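Local structure of lectin-related NK cell receptor LY49L1 (3G8K) at residues T34-S39 and A77-G82; S41-D46 and K52-L57; S84-N89 and T106-D111. The protein serves as a murine natural killer cell receptor of the Ly49 family, whose members recognise MHC class I through the C-type lectin-like domain described here. The protein carries 1 engineered substitution. One frame throughout, in Å; residues are numbered along the deposited sequence.

Contact 1 (T34-S39 and A77-G82); sequences TCQISS and AWINNG
Gln36 meets Ile79 and Asn80 through a single atom, the amide oxygen OE1 at the end of a side chain that runs extended beyond CG. It is a useful example of how little a surface contact may rest on, since only 67 Å² is buried between the two segments and no hydrogen bond crosses. The two partners differ in their surroundings more than in their closeness. Ile79 is the enclosed one, with Trp28, Lys32 and Leu42 about it, and its CD1 methyl lies 4.2 Å from Gln36 OE1. Its CG1 sits between the backbone N and the carbonyl carbon (chi1 58°), and from that position the chain continues outward to CD1, so that Gln36 and Ile79 point at each other. The solvent side belongs to Asn80, an exposed residue of the turn. Its ND2 is the nearer atom, yet at 3.9 Å from Gln36 OE1 it is too far for a hydrogen bond, and the two amide planes are 39° apart, so the pair is a polar proximity without directional grip. Just after Gln36 the helix finishes in a Schellman motif with Ser39, of positive phi, at C-prime; Ser39 N lies 2.7 Å from Gln36 O. Around the contact, the end of helix 28-37 is tied to the sheet by the Cys35–Cys121 disulfide, while Ile79 touches Trp28 and Lys32 of that helix and Leu42 of strand 41-42, so that the end of strand 75-78 lies beside both.

Contact 2 (S41-D46 and K52-L57); sequences SLLKID and KFLKLL
Leu43 and Leu54 meet with their first torsions pointing the branched ends at each other. In Leu43, CG is anti to the backbone N (chi1 169°), whereas in Leu54 it is anti to the carbonyl carbon (chi1 -77°), and the two side chains approach tip to tip. Leu43 CD2 and Leu54 CD1 are 3.5 Å apart, a tight methyl-to-methyl approach. The same Leu54 methyl serves a second partner more loosely, with Ile45 CD1 at 4.3 Å from Leu54 CD1. One helix residue thus fits against two residues of the extended segment, and it gives up the largest share of surface, 54 Å² of the 98 Å² buried in all. All three are buried, and nothing polar crosses the interface. The polar business of the extended segment is conducted apart from this core: Lys44 NZ makes a salt bridge to Asp46 OD2 at 2.8 Å, using the syn lone pair of that oxygen, and it also bonds Pro83 O. The Asp46 carboxylate lies between two lysines, Lys44 on OD2 and Lys17 on OD1, which would probably favour its charged form. Further apolar cover for Leu43 and Leu54 comes from Tyr19 of strand 17-21, and on the same helix Phe53 and Leu57 touch Tyr10 and Pro59 of the second subunit, respectively. The second helix of the C-type lectin-like fold, here 48-57, packs its buried face on the hydrophobic core in this way, laid by Leu54 against Leu43 and Ile45, which contribute to that core.

Contact 3 (S84-N89 and T106-D111); sequences SKLALN and TRLDND
Leu108 gives up most of the surface in this contact, 46 Å², and it does so against two leucines, Leu86 and Leu88, that contribute 18 Å² each. Its CD2 methyl is the shared meeting point: Leu108 CD2 lies 3.8 Å from Leu86 CD2 and 3.7 Å from Leu88 CD2. The three CD2 atoms form a compact triangle. The approaches differ, however. Leu86 reaches Leu108 tip to tip, its CG anti to the backbone N (chi1 -173°), whereas Leu88 crosses Leu108 at about a right angle. This is a case of one strand residue gathering two residues of an irregular loop by apolar contact alone, for no hydrogen bond joins the segments. Part of the loop's shape is local: Ser84 OG accepts from Leu86 N at 3.0 Å (N-H...O 163°), an ST turn that ends on Leu86. Ser84 OG also bonds Ile45 O, outside the loop. Asn110 ND2, farther along the strand, bonds Gly98 O. As to surroundings, strand 108-111 runs antiparallel to 100-104, with Asp109 bonded to Leu102; Leu51 of helix 48-57 touches both Leu86 and Leu108, and Trp78 and Trp76 of strand 75-78 lie against Leu86 and Leu88 respectively.

Overall arrangement
All three contacts belong to one C-type lectin-like domain and reach the same mixed sheet. Contact 2 falls along the chain within the span that contact 1 closes, and contact 3 follows both. Centres of contacts 1 and 2 are about 14 Å apart, of 2 and 3 about 10 Å, and of 1 and 3 about 17 Å, the last pair on opposite sides of the chain's centre. Trp78 links them: its ring packs on Ile45 and on Ser84 and Leu86, while Cys35 packs on Leu42. Asp46 O and Lys85 N add a probable backbone hydrogen bond. The buried contact 2 lies between helix 48-57 and the segment after strand 41-42, with surface contacts 1 and 3 at the end of helix 28-37 and at the loop before strand 100-104.

Contact 1 (T34-S39 and A77-G82)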
loop_
_atom_site.group_PDB
_atom_site.type_symbol
_atom_site.label_atom_id
_atom_site.label_comp_id
_atom_site.label_asym_id
_atom_site.label_seq_id
_atom_site.Cartn_x
_atom_site.Cartn_y
_atom_site.Cartn_z
ATOM N N THR A 34 -11.732 -7.195 -16.781
ATOM C CA THR A 34 -11.145 -7.947 -15.655
ATOM C C THR A 34 -11.523 -7.359 -14.290
ATOM O O THR A 34 -11.953 -8.072 -13.410
ATOM C CB THR A 34 -9.645 -8.030 -15.765
ATOM O OG1 THR A 34 -9.319 -8.681 -16.997
ATOM C CG2 THR A 34 -9.040 -8.810 -14.612
ATOM N N CYS A 35 -11.414 -6.052 -14.099
ATOM C CA CYS A 35 -11.930 -5.496 -12.856
ATOM C C CYS A 35 -13.367 -6.011 -12.643
ATOM O O CYS A 35 -13.728 -6.461 -11.554
ATOM C CB CYS A 35 -11.842 -3.960 -12.869
ATOM S SG CYS A 35 -10.095 -3.393 -12.891
ATOM N N GLN A 36 -14.177 -5.959 -13.694
ATOM C CA GLN A 36 -15.624 -6.212 -13.597
ATOM C C GLN A 36 -16.079 -7.626 -13.238
ATOM O O GLN A 36 -16.830 -7.804 -12.273
ATOM C CB GLN A 36 -16.396 -5.561 -14.752
ATOM C CG GLN A 36 -17.030 -4.300 -14.194
ATOM C CD GLN A 36 -17.323 -3.203 -15.161
ATOM O OE1 GLN A 36 -17.008 -1.983 -14.877
ATOM N NE2 GLN A 36 -17.941 -3.575 -16.309
ATOM N N ILE A 37 -15.543 -8.647 -13.914
ATOM C CA ILE A 37 -15.854 -10.019 -13.530
ATOM C C ILE A 37 -15.604 -10.300 -12.032
ATOM O O ILE A 37 -16.211 -11.228 -11.434
ATOM C CB ILE A 37 -15.202 -11.102 -14.488
ATOM C CG1 ILE A 37 -13.734 -11.285 -14.219
ATOM C CG2 ILE A 37 -15.395 -10.722 -15.945
ATOM C CD1 ILE A 37 -12.998 -11.935 -15.434
ATOM N N SER A 38 -14.740 -9.501 -11.413
ATOM C CA SER A 38 -14.497 -9.636 -9.986
ATOM C C SER A 38 -15.254 -8.629 -9.087
ATOM O O SER A 38 -14.846 -8.405 -7.952
ATOM C CB SER A 38 -13.002 -9.537 -9.729
ATOM O OG SER A 38 -12.335 -10.737 -10.125
ATOM N N SER A 39 -16.349 -8.045 -9.583
ATOM C CA SER A 39 -17.131 -6.998 -8.890
ATOM C C SER A 39 -16.363 -5.767 -8.412
ATOM O O SER A 39 -16.821 -5.060 -7.478
ATOM C CB SER A 39 -17.944 -7.588 -7.723
ATOM O OG SER A 39 -18.628 -8.779 -8.157
ATOM N N ALA A 77 -14.312 11.035 -19.762
ATOM C CA ALA A 77 -15.359 10.603 -18.863
ATOM C C ALA A 77 -15.000 9.373 -18.039
ATOM O O ALA A 77 -14.389 8.428 -18.569
ATOM C CB ALA A 77 -16.680 10.411 -19.600
ATOM N N TRP A 78 -15.316 9.406 -16.733
ATOM C CA TRP A 78 -15.092 8.221 -15.854
ATOM C C TRP A 78 -16.070 7.118 -16.310
ATOM O O TRP A 78 -17.178 7.408 -16.732
ATOM C CB TRP A 78 -15.232 8.608 -14.350
ATOM C CG TRP A 78 -14.127 9.652 -13.888
ATOM C CD1 TRP A 78 -14.294 11.022 -13.690
ATOM C CD2 TRP A 78 -12.751 9.367 -13.602
ATOM N NE1 TRP A 78 -13.082 11.603 -13.354
ATOM C CE2 TRP A 78 -12.124 10.582 -13.263
ATOM C CE3 TRP A 78 -11.971 8.160 -13.640
ATOM C CZ2 TRP A 78 -10.756 10.656 -12.927
ATOM C CZ3 TRP A 78 -10.607 8.265 -13.302
ATOM C CH2 TRP A 78 -10.023 9.478 -12.958
ATOM N N ILE A 79 -15.663 5.859 -16.312
ATOM C CA ILE A 79 -16.589 4.793 -16.742
ATOM C C ILE A 79 -17.932 4.753 -15.980
ATOM O O ILE A 79 -18.034 5.154 -14.794
ATOM C CB ILE A 79 -15.924 3.365 -16.827
ATOM C CG1 ILE A 79 -15.314 2.935 -15.502
ATOM C CG2 ILE A 79 -14.912 3.322 -17.966
ATOM C CD1 ILE A 79 -14.800 1.515 -15.528
ATOM N N ASN A 80 -18.964 4.328 -16.703
ATOM C CA ASN A 80 -20.336 4.237 -16.218
ATOM C C ASN A 80 -20.846 5.553 -15.665
ATOM O O ASN A 80 -21.506 5.584 -14.613
ATOM C CB ASN A 80 -20.509 3.102 -15.189
ATOM C CG ASN A 80 -19.961 1.743 -15.694
ATOM O OD1 ASN A 80 -19.839 1.462 -16.912
ATOM N ND2 ASN A 80 -19.643 0.885 -14.736
ATOM N N ASN A 81 -20.536 6.634 -16.365
ATOM C CA ASN A 81 -20.977 7.970 -15.953
ATOM C C ASN A 81 -20.574 8.309 -14.523
ATOM O O ASN A 81 -21.372 8.920 -13.798
ATOM C CB ASN A 81 -22.522 8.048 -16.042
ATOM C CG ASN A 81 -23.054 7.614 -17.404
ATOM O OD1 ASN A 81 -23.717 6.544 -17.545
ATOM N ND2 ASN A 81 -22.732 8.410 -18.424
ATOM N N GLY A 82 -19.383 7.899 -14.083
ATOM C CA GLY A 82 -19.040 7.921 -12.642
ATOM C C GLY A 82 -18.763 9.360 -12.271
ATOM O O GLY A 82 -18.101 10.030 -13.019
#

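Contact 2 (S41-D46 and K52-L57)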
loop_
_atom_site.group_PDB
_atom_site.type_symbol
_atom_site.label_atom_id
_atom_site.label_comp_id
_atom_site.label_asym_id
_atom_site.label_seq_id
_atom_site.Cartn_x
_atom_site.Cartn_y
_atom_site.Cartn_z
ATOM N N SER A 41 -14.007 -2.265 -10.240
ATOM C CA SER A 41 -14.208 -1.495 -11.422
ATOM C C SER A 41 -12.923 -0.807 -11.733
ATOM O O SER A 41 -12.202 -0.414 -10.833
ATOM C CB SER A 41 -15.347 -0.484 -11.250
ATOM O OG SER A 41 -14.870 0.562 -10.457
ATOM N N LEU A 42 -12.578 -0.695 -13.021
ATOM C CA LEU A 42 -11.374 0.024 -13.354
ATOM C C LEU A 42 -11.370 1.372 -12.627
ATOM O O LEU A 42 -12.358 2.099 -12.700
ATOM C CB LEU A 42 -11.282 0.200 -14.891
ATOM C CG LEU A 42 -9.874 0.410 -15.522
ATOM C CD1 LEU A 42 -8.798 -0.483 -15.002
ATOM C CD2 LEU A 42 -9.945 0.230 -17.044
ATOM N N LEU A 43 -10.248 1.743 -12.018
ATOM C CA LEU A 43 -10.253 2.710 -10.931
ATOM C C LEU A 43 -10.771 4.111 -11.335
ATOM O O LEU A 43 -10.336 4.734 -12.306
ATOM C CB LEU A 43 -8.880 2.803 -10.215
ATOM C CG LEU A 43 -8.759 4.014 -9.230
ATOM C CD1 LEU A 43 -9.416 3.585 -7.935
ATOM C CD2 LEU A 43 -7.325 4.440 -8.902
ATOM N N LYS A 44 -11.719 4.594 -10.542
ATOM C CA LYS A 44 -12.135 5.999 -10.648
ATOM C C LYS A 44 -11.594 6.889 -9.501
ATOM O O LYS A 44 -11.756 6.533 -8.353
ATOM C CB LYS A 44 -13.655 6.070 -10.632
ATOM C CG LYS A 44 -14.136 7.564 -10.594
ATOM C CD LYS A 44 -15.637 7.663 -10.676
ATOM C CE LYS A 44 -16.293 7.100 -9.411
ATOM N NZ LYS A 44 -16.705 8.302 -8.562
ATOM N N ILE A 45 -11.067 8.073 -9.834
ATOM C CA ILE A 45 -10.295 8.859 -8.946
ATOM C C ILE A 45 -11.249 10.063 -8.641
ATOM O O ILE A 45 -11.776 10.722 -9.534
ATOM C CB ILE A 45 -8.903 9.308 -9.520
ATOM C CG1 ILE A 45 -8.038 8.127 -9.997
ATOM C CG2 ILE A 45 -8.038 10.152 -8.445
ATOM C CD1 ILE A 45 -6.620 8.550 -10.382
ATOM N N ASP A 46 -11.496 10.282 -7.360
ATOM C CA ASP A 46 -12.593 11.141 -6.932
ATOM C C ASP A 46 -12.221 12.566 -6.711
ATOM O O ASP A 46 -13.108 13.434 -6.767
ATOM C CB ASP A 46 -13.192 10.555 -5.654
ATOM C CG ASP A 46 -14.149 9.470 -5.953
ATOM O OD1 ASP A 46 -14.026 8.432 -5.329
ATOM O OD2 ASP A 46 -15.000 9.650 -6.872
ATOM N N LYS A 52 -3.194 12.528 -5.057
ATOM C CA LYS A 52 -1.930 12.735 -4.280
ATOM C C LYS A 52 -1.453 11.483 -3.594
ATOM O O LYS A 52 -0.281 11.066 -3.754
ATOM C CB LYS A 52 -2.099 13.856 -3.276
ATOM C CG LYS A 52 -1.959 15.234 -3.909
ATOM C CD LYS A 52 -2.595 16.315 -2.962
ATOM C CE LYS A 52 -2.157 17.752 -3.361
ATOM N NZ LYS A 52 -2.543 18.011 -4.789
ATOM N N PHE A 53 -2.360 10.830 -2.869
ATOM C CA PHE A 53 -2.072 9.565 -2.238
ATOM C C PHE A 53 -1.663 8.435 -3.210
ATOM O O PHE A 53 -0.650 7.746 -2.987
ATOM C CB PHE A 53 -3.234 9.112 -1.354
ATOM C CG PHE A 53 -3.271 7.605 -1.189
ATOM C CD1 PHE A 53 -2.348 6.968 -0.325
ATOM C CD2 PHE A 53 -4.188 6.816 -1.924
ATOM C CE1 PHE A 53 -2.323 5.570 -0.188
ATOM C CE2 PHE A 53 -4.159 5.419 -1.815
ATOM C CZ PHE A 53 -3.235 4.782 -0.923
ATOM N N LEU A 54 -2.405 8.220 -4.294
ATOM C CA LEU A 54 -2.029 7.101 -5.154
ATOM C C LEU A 54 -0.649 7.292 -5.733
ATOM O O LEU A 54 0.091 6.342 -5.834
ATOM C CB LEU A 54 -3.053 6.810 -6.252
ATOM C CG LEU A 54 -4.312 6.076 -5.796
ATOM C CD1 LEU A 54 -5.481 6.537 -6.720
ATOM C CD2 LEU A 54 -4.044 4.579 -5.841
ATOM N N LYS A 55 -0.314 8.508 -6.153
ATOM C CA LYS A 55 1.010 8.790 -6.738
ATOM C C LYS A 55 2.125 8.547 -5.695
ATOM O O LYS A 55 3.223 8.100 -6.028
ATOM C CB LYS A 55 1.095 10.245 -7.162
ATOM C CG LYS A 55 0.455 10.659 -8.463
ATOM C CD LYS A 55 0.299 12.171 -8.305
ATOM C CE LYS A 55 0.021 12.959 -9.587
ATOM N NZ LYS A 55 -0.572 14.303 -9.099
ATOM N N LEU A 56 1.820 8.864 -4.445
ATOM C CA LEU A 56 2.635 8.522 -3.262
ATOM C C LEU A 56 2.820 6.989 -3.027
ATOM O O LEU A 56 3.961 6.456 -2.999
ATOM C CB LEU A 56 1.938 9.170 -2.097
ATOM C CG LEU A 56 2.572 9.935 -0.955
ATOM C CD1 LEU A 56 2.722 8.937 0.214
ATOM C CD2 LEU A 56 3.889 10.718 -1.373
ATOM N N LEU A 57 1.701 6.266 -2.956
ATOM C CA LEU A 57 1.668 4.857 -2.606
ATOM C C LEU A 57 1.813 3.781 -3.655
ATOM O O LEU A 57 2.214 2.688 -3.288
ATOM C CB LEU A 57 0.397 4.557 -1.836
ATOM C CG LEU A 57 0.591 4.189 -0.365
ATOM C CD1 LEU A 57 1.864 3.247 -0.145
ATOM C CD2 LEU A 57 0.664 5.456 0.548
#

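Contact 3 (S84-N89 and T106-D111)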
loop_
_atom_site.group_PDB
_atom_site.type_symbol
_atom_site.label_atom_id
_atom_site.label_comp_id
_atom_site.label_asym_id
_atom_site.label_seq_id
_atom_site.Cartn_x
_atom_site.Cartn_y
_atom_site.Cartn_z
ATOM N N SER A 84 -17.027 12.663 -10.442
ATOM C CA SER A 84 -15.732 12.949 -9.850
ATOM C C SER A 84 -15.568 14.415 -9.586
ATOM O O SER A 84 -16.154 15.248 -10.304
ATOM C CB SER A 84 -14.608 12.491 -10.773
ATOM O OG SER A 84 -13.320 12.805 -10.245
ATOM N N LYS A 85 -14.757 14.727 -8.576
ATOM C CA LYS A 85 -14.379 16.072 -8.248
ATOM C C LYS A 85 -12.920 16.365 -8.597
ATOM O O LYS A 85 -12.329 17.370 -8.137
ATOM C CB LYS A 85 -14.623 16.336 -6.769
ATOM C CG LYS A 85 -16.073 16.659 -6.385
ATOM C CD LYS A 85 -16.770 17.527 -7.393
ATOM C CE LYS A 85 -18.296 17.445 -7.165
ATOM N NZ LYS A 85 -19.010 18.741 -7.513
ATOM N N LEU A 86 -12.333 15.479 -9.419
ATOM C CA LEU A 86 -11.001 15.648 -9.964
ATOM C C LEU A 86 -11.052 16.552 -11.252
ATOM O O LEU A 86 -11.652 16.166 -12.303
ATOM C CB LEU A 86 -10.355 14.250 -10.205
ATOM C CG LEU A 86 -8.876 14.248 -10.636
ATOM C CD1 LEU A 86 -7.935 14.598 -9.463
ATOM C CD2 LEU A 86 -8.404 12.933 -11.244
ATOM N N ALA A 87 -10.480 17.754 -11.163
ATOM C CA ALA A 87 -10.438 18.680 -12.281
ATOM C C ALA A 87 -9.312 18.243 -13.198
ATOM O O ALA A 87 -8.179 17.982 -12.753
ATOM C CB ALA A 87 -10.245 20.157 -11.819
ATOM N N LEU A 88 -9.646 18.070 -14.470
ATOM C CA LEU A 88 -8.668 17.681 -15.449
ATOM C C LEU A 88 -8.444 18.903 -16.296
ATOM O O LEU A 88 -9.406 19.584 -16.718
ATOM C CB LEU A 88 -9.196 16.550 -16.310
ATOM C CG LEU A 88 -9.535 15.237 -15.605
ATOM C CD1 LEU A 88 -10.441 14.395 -16.534
ATOM C CD2 LEU A 88 -8.255 14.485 -15.167
ATOM N N ASN A 89 -7.196 19.242 -16.534
ATOM C CA ASN A 89 -7.021 20.250 -17.541
ATOM C C ASN A 89 -7.007 19.555 -18.944
ATOM O O ASN A 89 -6.018 18.919 -19.314
ATOM C CB ASN A 89 -5.787 21.102 -17.245
ATOM C CG ASN A 89 -5.561 22.162 -18.311
ATOM O OD1 ASN A 89 -4.436 22.640 -18.501
ATOM N ND2 ASN A 89 -6.637 22.512 -19.035
ATOM N N THR A 106 4.062 10.054 -11.489
ATOM C CA THR A 106 4.308 11.446 -11.786
ATOM C C THR A 106 3.042 12.261 -12.208
ATOM O O THR A 106 2.940 13.444 -11.851
ATOM C CB THR A 106 5.647 11.634 -12.619
ATOM O OG1 THR A 106 5.548 12.719 -13.531
ATOM C CG2 THR A 106 6.028 10.372 -13.429
ATOM N N ARG A 107 2.091 11.629 -12.922
ATOM C CA ARG A 107 0.986 12.342 -13.547
ATOM C C ARG A 107 -0.019 11.376 -14.141
ATOM O O ARG A 107 0.252 10.199 -14.262
ATOM C CB ARG A 107 1.477 13.323 -14.650
ATOM C CG ARG A 107 2.319 12.712 -15.798
ATOM C CD ARG A 107 3.201 13.805 -16.523
ATOM N NE ARG A 107 3.686 13.385 -17.827
ATOM C CZ ARG A 107 4.448 12.299 -18.077
ATOM N NH1 ARG A 107 4.826 12.036 -19.324
ATOM N NH2 ARG A 107 4.836 11.467 -17.113
ATOM N N LEU A 108 -1.188 11.919 -14.485
ATOM C CA LEU A 108 -2.144 11.322 -15.381
ATOM C C LEU A 108 -1.603 11.582 -16.802
ATOM O O LEU A 108 -1.145 12.689 -17.102
ATOM C CB LEU A 108 -3.496 11.989 -15.148
ATOM C CG LEU A 108 -4.554 11.263 -14.286
ATOM C CD1 LEU A 108 -4.010 10.391 -13.104
ATOM C CD2 LEU A 108 -5.756 12.146 -13.838
ATOM N N ASP A 109 -1.641 10.563 -17.666
ATOM C CA ASP A 109 -1.300 10.746 -19.060
ATOM C C ASP A 109 -2.268 9.974 -19.930
ATOM O O ASP A 109 -2.867 9.011 -19.477
ATOM C CB ASP A 109 0.146 10.299 -19.279
ATOM C CG ASP A 109 0.769 10.953 -20.509
ATOM O OD1 ASP A 109 1.884 10.534 -20.841
ATOM O OD2 ASP A 109 0.130 11.889 -21.109
ATOM N N ASN A 110 -2.513 10.422 -21.156
ATOM C CA ASN A 110 -3.352 9.673 -22.030
ATOM C C ASN A 110 -2.478 8.774 -22.891
ATOM O O ASN A 110 -1.307 9.080 -23.118
ATOM C CB ASN A 110 -4.165 10.577 -22.919
ATOM C CG ASN A 110 -3.304 11.451 -23.836
ATOM O OD1 ASN A 110 -2.285 12.038 -23.447
ATOM N ND2 ASN A 110 -3.747 11.555 -25.045
ATOM N N ASP A 111 -3.062 7.717 -23.405
ATOM C CA ASP A 111 -2.277 6.771 -24.173
ATOM C C ASP A 111 -3.167 5.849 -25.007
ATOM O O ASP A 111 -4.366 5.758 -24.764
ATOM C CB ASP A 111 -1.293 5.993 -23.288
ATOM C CG ASP A 111 -0.019 5.607 -24.057
ATOM O OD1 ASP A 111 -0.100 5.460 -25.312
ATOM O OD2 ASP A 111 1.078 5.524 -23.475
#